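Local coordinates for beta-1,3-glucosyltransferase (PDB 5JVV), which is a fungal carbohydrate-active enzyme of the glucosyltransferase kind, whose chain folds into two packed, largely antiparallel beta sheets, probably of the jelly-roll type, at residues D13-F18 against V34-A39; L44-V47 against V53-G56; T78-H83 against V107-P112; A187-D192 against K196-P201; E210-D215 against Y293-T298. All coordinates share one frame; numbering follows the deposited sequence. Where two conformers were deposited one is given.

Interaction 1. Residues D13-F18 against V34-A39; sequences DFLDAF and VSREVA
Leu15 and Asp16, on the short helix 11-16, meet Arg36 in the first turn of helix 36-41, so a salt bridge and a methylene packed on a guanidinium join two helices at the margin of the beta sandwich. Along 34-39, Ser35 comes first, as the N-cap: its OG accepts a weak bond from Val38 N and donates to Glu37 OE2 from above the carboxylate plane. Small and polar, serine suits a helix start whose amides need an acceptor. Arg36 follows and makes the whole contact with 13-18. Its CG is anti to the backbone N (chi1 176°) and the chain runs extended to NE, carrying the flat head across to the other helix. Leu15 CB sits over the centre of one guanidinium face, 3.6 Å from Arg36 CZ. Arg36 NH2 donates, nearly in the guanidinium plane, a fairly straight bond to Asp16 OD1, met on its anti side, with the carboxylate turned 37° against the guanidinium. Glu40 also forms a salt bridge with Arg36 NE, so two acids probably share the cation. A water accepts from Arg36 NH2 at 3.0 Å and lies within reach of Phe18 O, NH2 itself lying 2.8 Å from Asp16 OD1.

Interaction 2. Residues L44-V47 against V53-G56; sequences LVKV and VYLG
Lys46 holds CG between its backbone N and carbonyl carbon (chi1 59°), while Tyr54 turns CG anti to its own N (chi1 170°), and the two torsions lay the lysine chain over the phenol ring on one face of a beta hairpin. Beyond CG the lysine is extended, putting CE 3.9 Å from the centroid of the Tyr54 ring in a CH-pi contact. NZ of Lys46 stands 4.5 Å from the same centroid, almost on the ring normal, a cation-pi arrangement. A flexible cation suits this side of the hairpin, where Lys46 is exposed: its methylenes pack and its charge meets the ring electrons. The antiparallel strands make Lys46 and Tyr54 a hydrogen-bonded pair, Tyr54 N to Lys46 O at 2.9 Å and Lys46 N to Tyr54 O at 3.3 Å. Gly56 N to Leu44 O, at 2.7 Å, is short and straight. On the other face Val45 and Leu55 lie side by side, Val45 CG2 4.0 Å from Leu55 CD2. This face looks inward: Leu15 of helix 11-16 packs on Val45, Val47 and Val53, Ala39 of helix 36-41 on Val45, and Val73 of strand 70-77 on Val45 and Leu55. Strand 53-55 pairs with strand 289-297.

Interaction 3. Residues T78-H83 against V107-P112; sequences TDKIDH and VGDTWP
The flat carboxylate of Asp109 receives the ammonium of Lys80 at the mouth between its two oxygens. The rings of the two loops stand apart from this salt bridge: the Trp111 indole has Pro112 CB over the centre of one face, with a cis peptide between the two residues, and the His83 imidazole donates through ND1 to Asp82 OD1 within its own loop. Across the contact, Lys80 sets CG anti to its carbonyl carbon (chi1 -62°) and then runs fully extended, so that a residue whose CA lies 8.8 Å from the CA of Gly108 can still reach the neighbouring turn. Its chain meets the Asp109 side chain at about a right angle. Lys80 NZ donates to Asp109 OD2 at 2.8 Å on the syn side, 23° out of the carboxylate plane, and more weakly to Asp109 OD1 at 2.9 Å. The pair links the loop 78-83, which connects strands 70-77 and 84-90, with the loop that follows strand 100-107. Both partners are near the surface and little area is buried, so the attraction is probably damped by solvent, and the contact rests on charge and this chelating geometry with little apolar packing.

Interaction 4. Residues A187-D192 against K196-P201; sequences AMQWTD and KLWFFP
Four backbone hydrogen bonds tie Ala187 to Trp198 and Gln189 to Lys196, making two hydrogen-bonded pairs of an antiparallel hairpin. Ala187 N reaches Trp198 O at 3.0 Å, and Trp198 N returns to Ala187 O at 2.9 Å; the Gln189 and Lys196 amides bond each other's carbonyls in the same way. A water donates to Gln189 OE1 and accepts from Lys196 NZ, both at 2.8 Å, bridging two long polar chains that run alongside each other. Gln189 NE2 is used elsewhere, by Tyr3 OH. The Trp198 indole, with CG anti to the carbonyl carbon (chi1 -67°), turns its edge to the partner strand: Ala187 O and Gln189 N lie in the ring plane, and Gln189 CB comes within 3.7 Å of Trp198 CZ3. Small Ala187 leaves room for this large ring, and its CB also rests 4.0 Å from Phe200 CE2. On the other face Met188 and Leu197 point the same way, with Met188 CB only 3.5 Å from Leu197 CD2. The hairpin lies within the antiparallel sheet: strand 84-90 pairs with strand 184-190 on one flank and strand 224-226 with strand 195-201 on the other, while Phe219 meets Trp198 and Phe200 edge-to-face.

Interaction 5. Residues E210-D215 against Y293-T298; sequences ESDSPD and YLKTYT
The Schellman motif that ends helix 207-210 brings Asp212 up to Lys295 and Tyr297, which project from the last strand of the chain. Asp212 has positive phi there, and its carboxylate takes Lys295 NZ in a salt bridge: OD2 is met at 2.8 Å through its syn lone pair, and Asp212 OD1 at 3.0 Å more weakly. The lysine, extended beyond CG, crosses the aspartate at about a right angle. Strand 289-297 is a central member of the antiparallel sheet, paired with strands 5-9 and 84-90, and these contacts hold residues 212-214 against that sheet. Pro214 supplies the apolar part: its CG sits over the centre of the Tyr297 ring, 3.6 Å from the centroid, a CH-pi contact for which the rigid, apolar proline ring is well suited. Tyr297 CG is anti to the carbonyl carbon (chi1 -61°), which carries the phenol to the 210-215 segment, where OH stands 3.3 Å from Asp212 CA. A water at the ring's edge lies between Tyr297 OH and Asp212 OD1.

Overall arrangement
Followed from the N terminus, the five contacts come in series, none nesting in or crossing another. Interaction 1 closes a loop of fifteen residues between two short helices. Interaction 2 follows at once as a tight hairpin, Ala39 O meeting Leu44 N where helix 36-41 leads into strand 45-47. Interaction 3 joins the loops after strands 70-77 and 100-107, touching interaction 1 where Thr78 N meets Ala17 O, and interaction 4 through His83, which reaches Trp190 and Asp192. Interaction 4 is a second hairpin, in the same sheet as interaction 2 but about 25 Å away between centres. Interaction 5 spans the longest loop, returning the C-terminal strand to 210-215; its Leu294 packs against Phe14 and Phe18.

Interaction 1. Residues D13-F18 against V34-A39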
# COMPACT_ATOMS: atom_id res chain seq x y z
N ASP A 13 10.07 -17.67 -1.48
CA ASP A 13 8.93 -18.11 -0.68
C ASP A 13 7.86 -17.03 -0.61
O ASP A 13 6.67 -17.32 -0.63
CB ASP A 13 9.37 -18.49 0.74
CG ASP A 13 10.24 -19.73 0.77
OD1 ASP A 13 10.23 -20.50 -0.20
OD2 ASP A 13 10.93 -19.93 1.80
N PHE A 14 8.30 -15.78 -0.53
CA PHE A 14 7.38 -14.66 -0.56
C PHE A 14 6.64 -14.66 -1.89
O PHE A 14 5.41 -14.65 -1.91
CB PHE A 14 8.16 -13.34 -0.38
CG PHE A 14 7.30 -12.11 -0.49
CD1 PHE A 14 6.73 -11.53 0.64
CD2 PHE A 14 7.08 -11.52 -1.74
CE1 PHE A 14 5.95 -10.39 0.53
CE2 PHE A 14 6.30 -10.39 -1.86
CZ PHE A 14 5.75 -9.81 -0.72
N LEU A 15 7.37 -14.68 -3.00
CA LEU A 15 6.73 -14.68 -4.31
C LEU A 15 5.76 -15.86 -4.49
O LEU A 15 4.68 -15.70 -5.06
CB LEU A 15 7.79 -14.68 -5.42
CG LEU A 15 8.63 -13.41 -5.53
CD1 LEU A 15 9.76 -13.61 -6.53
CD2 LEU A 15 7.75 -12.21 -5.93
N ASP A 16 6.15 -17.03 -4.00
CA ASP A 16 5.30 -18.21 -4.12
C ASP A 16 4.01 -18.10 -3.31
O ASP A 16 3.07 -18.85 -3.54
CB ASP A 16 6.06 -19.47 -3.67
CG ASP A 16 7.14 -19.88 -4.65
OD1 ASP A 16 7.11 -19.44 -5.81
OD2 ASP A 16 8.01 -20.68 -4.25
N ALA A 17 3.97 -17.17 -2.35
CA ALA A 17 2.81 -17.02 -1.47
C ALA A 17 1.78 -16.02 -1.97
O ALA A 17 0.81 -15.71 -1.28
CB ALA A 17 3.27 -16.64 -0.07
N PHE A 18 1.99 -15.51 -3.18
CA PHE A 18 1.07 -14.55 -3.78
C PHE A 18 0.66 -15.01 -5.17
O PHE A 18 1.44 -15.66 -5.87
CB PHE A 18 1.71 -13.16 -3.89
CG PHE A 18 1.87 -12.46 -2.56
CD1 PHE A 18 0.94 -11.52 -2.16
CD2 PHE A 18 2.94 -12.76 -1.72
CE1 PHE A 18 1.06 -10.87 -0.94
CE2 PHE A 18 3.07 -12.12 -0.50
CZ PHE A 18 2.13 -11.17 -0.11
N VAL A 34 0.76 -7.70 -15.25
CA VAL A 34 1.25 -8.89 -15.96
C VAL A 34 1.51 -10.08 -15.03
O VAL A 34 1.64 -9.93 -13.81
CB VAL A 34 2.51 -8.60 -16.78
CG1 VAL A 34 2.21 -7.55 -17.84
CG2 VAL A 34 3.66 -8.14 -15.87
N SER A 35 1.58 -11.28 -15.62
CA SER A 35 1.80 -12.51 -14.87
C SER A 35 3.21 -12.54 -14.33
O SER A 35 4.07 -11.76 -14.77
CB SER A 35 1.57 -13.73 -15.76
OG SER A 35 2.56 -13.79 -16.78
N ARG A 36 3.46 -13.43 -13.38
CA ARG A 36 4.79 -13.55 -12.79
C ARG A 36 5.89 -13.88 -13.80
O ARG A 36 6.95 -13.26 -13.78
CB ARG A 36 4.79 -14.56 -11.64
CG ARG A 36 6.17 -14.80 -11.03
CD ARG A 36 6.07 -15.61 -9.76
NE ARG A 36 7.38 -16.03 -9.28
CZ ARG A 36 7.56 -16.85 -8.25
NH1 ARG A 36 8.80 -17.19 -7.89
NH2 ARG A 36 6.52 -17.34 -7.60
N GLU A 37 5.65 -14.84 -14.70
CA GLU A 37 6.69 -15.20 -15.67
C GLU A 37 7.00 -14.04 -16.63
O GLU A 37 8.16 -13.86 -17.02
CB GLU A 37 6.35 -16.49 -16.42
CG GLU A 37 5.20 -16.40 -17.39
CD GLU A 37 3.83 -16.58 -16.75
OE1 GLU A 37 3.75 -16.86 -15.52
OE2 GLU A 37 2.83 -16.44 -17.49
N VAL A 38 5.99 -13.25 -16.98
CA VAL A 38 6.23 -12.09 -17.82
C VAL A 38 7.04 -11.06 -17.05
O VAL A 38 8.01 -10.50 -17.56
CB VAL A 38 4.93 -11.46 -18.33
CG1 VAL A 38 5.20 -10.09 -18.91
CG2 VAL A 38 4.29 -12.34 -19.38
N ALA A 39 6.67 -10.85 -15.79
CA ALA A 39 7.33 -9.85 -14.95
C ALA A 39 8.79 -10.21 -14.72
O ALA A 39 9.67 -9.34 -14.78
CB ALA A 39 6.61 -9.72 -13.63
O HOH W 1 3.55 -16.72 -7.55

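Interaction 2. Residues L44-V47 against V53-G56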
# COMPACT_ATOMS: atom_id res chain seq x y z
N LEU A 44 10.71 -6.90 -14.05
CA LEU A 44 9.82 -6.23 -13.10
C LEU A 44 9.78 -6.91 -11.74
O LEU A 44 9.42 -6.30 -10.72
CB LEU A 44 8.39 -6.13 -13.64
CG LEU A 44 8.02 -4.94 -14.54
CD1 LEU A 44 8.97 -4.78 -15.70
CD2 LEU A 44 6.58 -5.07 -15.03
N VAL A 45 10.12 -8.19 -11.72
CA VAL A 45 10.13 -8.95 -10.48
C VAL A 45 11.42 -9.74 -10.41
O VAL A 45 11.81 -10.40 -11.39
CB VAL A 45 8.94 -9.92 -10.40
CG1 VAL A 45 9.12 -10.92 -9.25
CG2 VAL A 45 7.63 -9.15 -10.23
N LYS A 46 12.08 -9.69 -9.26
CA LYS A 46 13.31 -10.44 -9.05
C LYS A 46 13.57 -10.54 -7.57
O LYS A 46 13.03 -9.76 -6.77
CB LYS A 46 14.49 -9.75 -9.75
CG LYS A 46 14.75 -8.33 -9.27
CD LYS A 46 15.74 -7.59 -10.18
CE LYS A 46 15.94 -6.15 -9.72
NZ LYS A 46 16.73 -5.35 -10.72
N VAL A 47 14.40 -11.51 -7.19
CA VAL A 47 14.93 -11.56 -5.83
C VAL A 47 16.32 -10.97 -5.91
O VAL A 47 17.10 -11.33 -6.80
CB VAL A 47 14.98 -13.00 -5.29
CG1 VAL A 47 15.66 -13.03 -3.92
CG2 VAL A 47 13.59 -13.58 -5.20
N VAL A 53 12.78 -8.88 -2.07
CA VAL A 53 11.98 -9.01 -3.28
C VAL A 53 11.74 -7.63 -3.91
O VAL A 53 11.30 -6.70 -3.24
CB VAL A 53 10.63 -9.70 -2.98
CG1 VAL A 53 9.70 -9.61 -4.19
CG2 VAL A 53 10.86 -11.15 -2.59
N TYR A 54 12.05 -7.53 -5.20
CA TYR A 54 11.84 -6.32 -5.98
C TYR A 54 10.57 -6.48 -6.81
O TYR A 54 10.43 -7.47 -7.55
CB TYR A 54 13.06 -6.10 -6.89
CG TYR A 54 12.92 -5.01 -7.95
CD1 TYR A 54 13.49 -3.76 -7.77
CD2 TYR A 54 12.26 -5.26 -9.15
CE1 TYR A 54 13.39 -2.77 -8.73
CE2 TYR A 54 12.15 -4.27 -10.12
CZ TYR A 54 12.72 -3.03 -9.90
OH TYR A 54 12.61 -2.04 -10.86
N LEU A 55 9.65 -5.53 -6.68
CA LEU A 55 8.47 -5.43 -7.54
C LEU A 55 8.48 -4.05 -8.18
O LEU A 55 8.23 -3.05 -7.51
CB LEU A 55 7.18 -5.60 -6.74
CG LEU A 55 7.09 -6.72 -5.71
CD1 LEU A 55 5.81 -6.57 -4.90
CD2 LEU A 55 7.17 -8.10 -6.39
N GLY A 56 8.77 -3.99 -9.47
CA GLY A 56 8.92 -2.72 -10.16
C GLY A 56 8.01 -2.60 -11.36
O GLY A 56 7.09 -3.40 -11.54

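Interaction 3. Residues T78-H83 against V107-P112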
# COMPACT_ATOMS: atom_id res chain seq x y z
N THR A 78 -2.16 -15.76 -1.33
CA THR A 78 -2.98 -16.96 -1.49
C THR A 78 -3.67 -17.31 -0.18
O THR A 78 -4.85 -17.69 -0.18
CB THR A 78 -2.15 -18.14 -2.02
OG1 THR A 78 -0.95 -18.27 -1.24
CG2 THR A 78 -1.76 -17.87 -3.45
N ASP A 79 -2.96 -17.17 0.93
CA ASP A 79 -3.56 -17.42 2.24
C ASP A 79 -4.09 -16.11 2.82
O ASP A 79 -3.49 -15.05 2.64
CB ASP A 79 -2.55 -18.06 3.20
CG ASP A 79 -2.16 -19.47 2.77
OD1 ASP A 79 -2.96 -20.12 2.06
OD2 ASP A 79 -1.06 -19.92 3.16
N LYS A 80 -5.21 -16.18 3.51
CA LYS A 80 -5.81 -14.98 4.07
C LYS A 80 -5.44 -14.78 5.54
O LYS A 80 -5.09 -15.73 6.24
CB LYS A 80 -7.33 -15.03 3.92
CG LYS A 80 -7.80 -15.08 2.47
CD LYS A 80 -9.31 -15.20 2.40
CE LYS A 80 -9.82 -15.05 0.97
NZ LYS A 80 -11.31 -15.23 0.91
N ILE A 81 -5.52 -13.54 5.99
CA ILE A 81 -5.25 -13.20 7.38
C ILE A 81 -6.57 -12.92 8.10
O ILE A 81 -7.49 -12.34 7.52
CB ILE A 81 -4.32 -11.98 7.49
CG1 ILE A 81 -4.89 -10.81 6.68
CG2 ILE A 81 -2.91 -12.33 6.99
CD1 ILE A 81 -4.47 -9.45 7.20
N ASP A 82 -6.67 -13.33 9.35
CA ASP A 82 -7.89 -13.09 10.12
C ASP A 82 -7.53 -12.72 11.55
O ASP A 82 -7.24 -13.60 12.37
CB ASP A 82 -8.80 -14.31 10.10
CG ASP A 82 -10.17 -14.02 10.68
OD1 ASP A 82 -10.49 -12.84 10.93
OD2 ASP A 82 -10.95 -14.99 10.87
N HIS A 83 -7.55 -11.42 11.83
CA HIS A 83 -7.03 -10.85 13.07
C HIS A 83 -5.53 -11.15 13.21
O HIS A 83 -4.92 -11.71 12.30
CB HIS A 83 -7.81 -11.35 14.29
CG HIS A 83 -9.24 -10.89 14.32
ND1 HIS A 83 -10.08 -10.97 13.23
CD2 HIS A 83 -9.99 -10.38 15.33
CE1 HIS A 83 -11.27 -10.51 13.56
NE2 HIS A 83 -11.24 -10.14 14.82
N VAL A 107 -7.93 -6.91 1.15
CA VAL A 107 -9.23 -6.96 0.51
C VAL A 107 -9.87 -8.33 0.67
O VAL A 107 -9.18 -9.35 0.76
CB VAL A 107 -9.09 -6.59 -0.98
CG1 VAL A 107 -8.42 -7.70 -1.77
CG2 VAL A 107 -10.45 -6.23 -1.59
N GLY A 108 -11.20 -8.36 0.71
CA GLY A 108 -11.94 -9.61 0.74
C GLY A 108 -12.15 -10.15 -0.66
O GLY A 108 -11.40 -9.81 -1.59
N ASP A 109 -13.16 -10.99 -0.84
CA ASP A 109 -13.38 -11.65 -2.13
C ASP A 109 -14.07 -10.76 -3.15
O ASP A 109 -14.06 -11.05 -4.34
CB ASP A 109 -14.16 -12.96 -1.94
CG ASP A 109 -13.38 -13.99 -1.15
OD1 ASP A 109 -13.94 -14.54 -0.18
OD2 ASP A 109 -12.21 -14.25 -1.51
N THR A 110 -14.68 -9.67 -2.68
CA THR A 110 -15.22 -8.67 -3.59
C THR A 110 -14.70 -7.28 -3.23
O THR A 110 -14.25 -7.05 -2.10
CB THR A 110 -16.77 -8.66 -3.64
OG1 THR A 110 -17.31 -8.24 -2.38
CG2 THR A 110 -17.30 -10.04 -3.98
N TRP A 111 -14.76 -6.38 -4.20
CA TRP A 111 -14.24 -5.03 -4.06
C TRP A 111 -15.05 -4.12 -4.97
O TRP A 111 -15.38 -4.52 -6.10
CB TRP A 111 -12.75 -5.00 -4.45
CG TRP A 111 -12.15 -3.64 -4.37
CD1 TRP A 111 -11.52 -3.08 -3.30
CD2 TRP A 111 -12.17 -2.64 -5.39
NE1 TRP A 111 -11.14 -1.79 -3.59
CE2 TRP A 111 -11.52 -1.50 -4.88
CE3 TRP A 111 -12.66 -2.60 -6.70
CZ2 TRP A 111 -11.36 -0.33 -5.63
CZ3 TRP A 111 -12.50 -1.45 -7.44
CH2 TRP A 111 -11.86 -0.33 -6.91
N PRO A 112 -15.37 -2.89 -4.52
CA PRO A 112 -14.96 -2.25 -3.26
C PRO A 112 -15.97 -2.40 -2.14
O PRO A 112 -15.76 -1.88 -1.03
CB PRO A 112 -14.90 -0.78 -3.65
CG PRO A 112 -16.03 -0.63 -4.63
CD PRO A 112 -15.98 -1.91 -5.44

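Interaction 4. Residues A187-D192 against K196-P201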
# COMPACT_ATOMS: atom_id res chain seq x y z
N ALA A 187 3.46 -2.15 10.58
CA ALA A 187 2.85 -3.18 11.40
C ALA A 187 1.36 -2.92 11.56
O ALA A 187 0.93 -1.78 11.73
CB ALA A 187 3.51 -3.23 12.78
N MET A 188 0.57 -4.00 11.51
CA MET A 188 -0.86 -3.91 11.79
C MET A 188 -1.24 -4.87 12.90
O MET A 188 -0.88 -6.05 12.84
CB MET A 188 -1.67 -4.25 10.54
CG MET A 188 -3.17 -4.32 10.84
SD MET A 188 -4.23 -4.53 9.40
CE MET A 188 -3.63 -6.07 8.74
N GLN A 189 -1.96 -4.37 13.90
CA GLN A 189 -2.63 -5.23 14.87
C GLN A 189 -4.13 -5.14 14.62
O GLN A 189 -4.70 -4.05 14.59
CB GLN A 189 -2.34 -4.80 16.30
CG GLN A 189 -2.96 -5.74 17.33
CD GLN A 189 -2.82 -5.22 18.75
OE1 GLN A 189 -2.60 -4.03 18.98
NE2 GLN A 189 -2.94 -6.12 19.72
N TRP A 190 -4.77 -6.30 14.44
CA TRP A 190 -6.20 -6.36 14.11
C TRP A 190 -6.91 -7.20 15.17
O TRP A 190 -6.63 -8.39 15.32
CB TRP A 190 -6.34 -6.97 12.71
CG TRP A 190 -7.71 -7.37 12.22
CD1 TRP A 190 -8.93 -7.10 12.79
CD2 TRP A 190 -7.99 -8.11 11.02
NE1 TRP A 190 -9.94 -7.64 12.02
CE2 TRP A 190 -9.38 -8.27 10.93
CE3 TRP A 190 -7.18 -8.66 10.02
CZ2 TRP A 190 -9.99 -8.96 9.89
CZ3 TRP A 190 -7.78 -9.34 8.98
CH2 TRP A 190 -9.17 -9.49 8.92
N THR A 191 -7.82 -6.57 15.92
CA THR A 191 -8.63 -7.26 16.93
C THR A 191 -10.09 -6.97 16.63
O THR A 191 -10.37 -6.24 15.68
CB THR A 191 -8.32 -6.78 18.36
OG1 THR A 191 -8.82 -5.45 18.54
CG2 THR A 191 -6.84 -6.82 18.64
N ASP A 192 -11.02 -7.52 17.41
CA ASP A 192 -12.43 -7.24 17.17
C ASP A 192 -12.69 -5.74 17.25
O ASP A 192 -13.46 -5.19 16.46
CB ASP A 192 -13.31 -7.93 18.21
CG ASP A 192 -13.61 -9.39 17.88
OD1 ASP A 192 -13.38 -9.81 16.73
OD2 ASP A 192 -14.11 -10.10 18.78
N LYS A 196 -4.94 -1.21 14.45
CA LYS A 196 -3.90 -0.22 14.73
C LYS A 196 -2.76 -0.40 13.76
O LYS A 196 -2.35 -1.53 13.47
CB LYS A 196 -3.39 -0.37 16.16
CG LYS A 196 -4.40 0.07 17.21
CD LYS A 196 -3.88 -0.23 18.62
CE LYS A 196 -4.88 0.20 19.68
NZ LYS A 196 -4.36 -0.08 21.06
N LEU A 197 -2.25 0.72 13.24
CA LEU A 197 -1.14 0.69 12.28
C LEU A 197 0.04 1.49 12.82
O LEU A 197 -0.14 2.60 13.33
CB LEU A 197 -1.57 1.25 10.92
CG LEU A 197 -2.78 0.58 10.27
CD1 LEU A 197 -3.19 1.33 9.00
CD2 LEU A 197 -2.46 -0.86 9.94
N TRP A 198 1.25 0.93 12.70
CA TRP A 198 2.47 1.62 13.10
C TRP A 198 3.45 1.67 11.94
O TRP A 198 3.48 0.76 11.10
CB TRP A 198 3.19 0.87 14.24
CG TRP A 198 2.51 0.80 15.58
CD1 TRP A 198 2.76 1.59 16.68
CD2 TRP A 198 1.53 -0.16 16.00
NE1 TRP A 198 1.98 1.20 17.74
CE2 TRP A 198 1.21 0.13 17.35
CE3 TRP A 198 0.88 -1.22 15.36
CZ2 TRP A 198 0.28 -0.62 18.07
CZ3 TRP A 198 -0.04 -1.96 16.07
CH2 TRP A 198 -0.34 -1.66 17.42
N PHE A 199 4.24 2.74 11.89
CA PHE A 199 5.40 2.79 11.00
C PHE A 199 6.64 3.00 11.85
O PHE A 199 6.68 3.94 12.65
CB PHE A 199 5.27 3.91 9.96
CG PHE A 199 6.58 4.29 9.33
CD1 PHE A 199 7.35 3.35 8.65
CD2 PHE A 199 7.04 5.60 9.41
CE1 PHE A 199 8.56 3.70 8.07
CE2 PHE A 199 8.26 5.96 8.83
CZ PHE A 199 9.01 5.02 8.17
N PHE A 200 7.62 2.11 11.70
CA PHE A 200 8.89 2.21 12.41
C PHE A 200 9.99 2.44 11.40
O PHE A 200 10.29 1.54 10.61
CB PHE A 200 9.18 0.93 13.18
CG PHE A 200 8.07 0.50 14.09
CD1 PHE A 200 7.76 1.24 15.22
CD2 PHE A 200 7.34 -0.65 13.83
CE1 PHE A 200 6.74 0.85 16.06
CE2 PHE A 200 6.33 -1.06 14.66
CZ PHE A 200 6.02 -0.31 15.78
N PRO A 201 10.59 3.63 11.40
CA PRO A 201 11.71 3.94 10.50
C PRO A 201 12.86 2.97 10.70
O PRO A 201 13.03 2.43 11.80
CB PRO A 201 12.14 5.35 10.93
CG PRO A 201 10.97 5.91 11.67
CD PRO A 201 10.29 4.75 12.31
O HOH W 2 -2.92 -2.49 21.25

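Interaction 5. Residues E210-D215 against Y293-T298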
# COMPACT_ATOMS: atom_id res chain seq x y z
N GLU A 210 12.17 -7.44 15.73
CA GLU A 210 13.40 -7.99 15.17
C GLU A 210 13.64 -9.43 15.62
O GLU A 210 14.24 -10.20 14.88
CB GLU A 210 14.58 -7.10 15.54
CG GLU A 210 14.46 -5.68 15.00
CD GLU A 210 15.73 -4.88 15.16
OE1 GLU A 210 16.42 -5.06 16.18
OE2 GLU A 210 16.03 -4.06 14.27
N SER A 211 13.16 -9.79 16.80
CA SER A 211 13.36 -11.11 17.39
C SER A 211 12.24 -12.10 17.04
O SER A 211 12.24 -13.23 17.52
CB SER A 211 13.45 -11.01 18.92
OG SER A 211 14.46 -10.12 19.33
N ASP A 212 11.27 -11.65 16.25
CA ASP A 212 10.12 -12.48 15.87
C ASP A 212 9.30 -12.96 17.08
O ASP A 212 8.72 -14.05 17.08
CB ASP A 212 10.55 -13.65 14.98
CG ASP A 212 10.99 -13.21 13.60
OD1 ASP A 212 11.10 -11.98 13.37
OD2 ASP A 212 11.23 -14.08 12.73
N SER A 213 9.27 -12.12 18.12
CA SER A 213 8.45 -12.38 19.29
C SER A 213 7.82 -11.05 19.70
O SER A 213 8.15 -10.50 20.75
CB SER A 213 9.30 -12.94 20.42
OG SER A 213 10.33 -12.04 20.78
N PRO A 214 6.91 -10.53 18.86
CA PRO A 214 6.40 -9.16 19.01
C PRO A 214 5.67 -8.91 20.32
O PRO A 214 4.78 -9.67 20.71
CB PRO A 214 5.41 -9.02 17.84
CG PRO A 214 5.75 -10.11 16.89
CD PRO A 214 6.26 -11.23 17.74
N ASP A 215 6.06 -7.83 20.99
CA ASP A 215 5.37 -7.35 22.19
C ASP A 215 4.76 -6.01 21.81
O ASP A 215 5.48 -5.01 21.67
CB ASP A 215 6.39 -7.17 23.32
CG ASP A 215 5.83 -6.40 24.51
OD1 ASP A 215 6.65 -5.85 25.29
OD2 ASP A 215 4.59 -6.36 24.69
N TYR A 293 10.85 -8.62 4.15
CA TYR A 293 10.06 -9.77 4.58
C TYR A 293 8.64 -9.40 4.94
O TYR A 293 8.33 -8.23 5.18
CB TYR A 293 10.71 -10.49 5.77
CG TYR A 293 10.78 -9.72 7.07
CD1 TYR A 293 9.67 -9.59 7.91
CD2 TYR A 293 11.98 -9.17 7.50
CE1 TYR A 293 9.76 -8.91 9.13
CE2 TYR A 293 12.08 -8.49 8.70
CZ TYR A 293 10.97 -8.36 9.51
OH TYR A 293 11.08 -7.69 10.71
N LEU A 294 7.80 -10.43 4.98
CA LEU A 294 6.44 -10.29 5.47
C LEU A 294 6.21 -11.40 6.49
O LEU A 294 6.35 -12.58 6.17
CB LEU A 294 5.43 -10.40 4.32
CG LEU A 294 3.95 -10.41 4.70
CD1 LEU A 294 3.59 -9.15 5.48
CD2 LEU A 294 3.08 -10.55 3.46
N LYS A 295 5.90 -11.02 7.72
CA LYS A 295 5.64 -12.00 8.78
C LYS A 295 4.26 -11.78 9.38
O LYS A 295 3.85 -10.64 9.63
CB LYS A 295 6.73 -11.95 9.85
CG LYS A 295 8.08 -12.40 9.31
CD LYS A 295 9.24 -12.25 10.28
CE LYS A 295 10.54 -12.59 9.57
NZ LYS A 295 11.73 -12.53 10.45
N THR A 296 3.52 -12.87 9.59
CA THR A 296 2.20 -12.78 10.20
C THR A 296 2.18 -13.57 11.51
O THR A 296 2.93 -14.54 11.67
CB THR A 296 1.11 -13.32 9.26
OG1 THR A 296 1.39 -14.69 8.95
CG2 THR A 296 1.07 -12.51 7.97
N TYR A 297 1.34 -13.14 12.44
CA TYR A 297 1.26 -13.76 13.76
C TYR A 297 -0.20 -13.90 14.16
O TYR A 297 -1.06 -13.12 13.73
CB TYR A 297 1.97 -12.90 14.81
CG TYR A 297 3.44 -12.67 14.57
CD1 TYR A 297 4.39 -13.42 15.24
CD2 TYR A 297 3.87 -11.70 13.68
CE1 TYR A 297 5.74 -13.22 15.02
CE2 TYR A 297 5.21 -11.49 13.45
CZ TYR A 297 6.14 -12.25 14.13
OH TYR A 297 7.48 -12.03 13.89
N THR A 298 -0.48 -14.91 14.98
CA THR A 298 -1.83 -15.12 15.50
C THR A 298 -1.78 -15.18 17.01
O THR A 298 -0.73 -15.45 17.60
CB THR A 298 -2.47 -16.41 14.96
OG1 THR A 298 -1.76 -17.54 15.47
CG2 THR A 298 -2.43 -16.43 13.44
OXT THR A 298 -2.81 -14.95 17.67
O HOH W 3 8.79 -10.09 13.02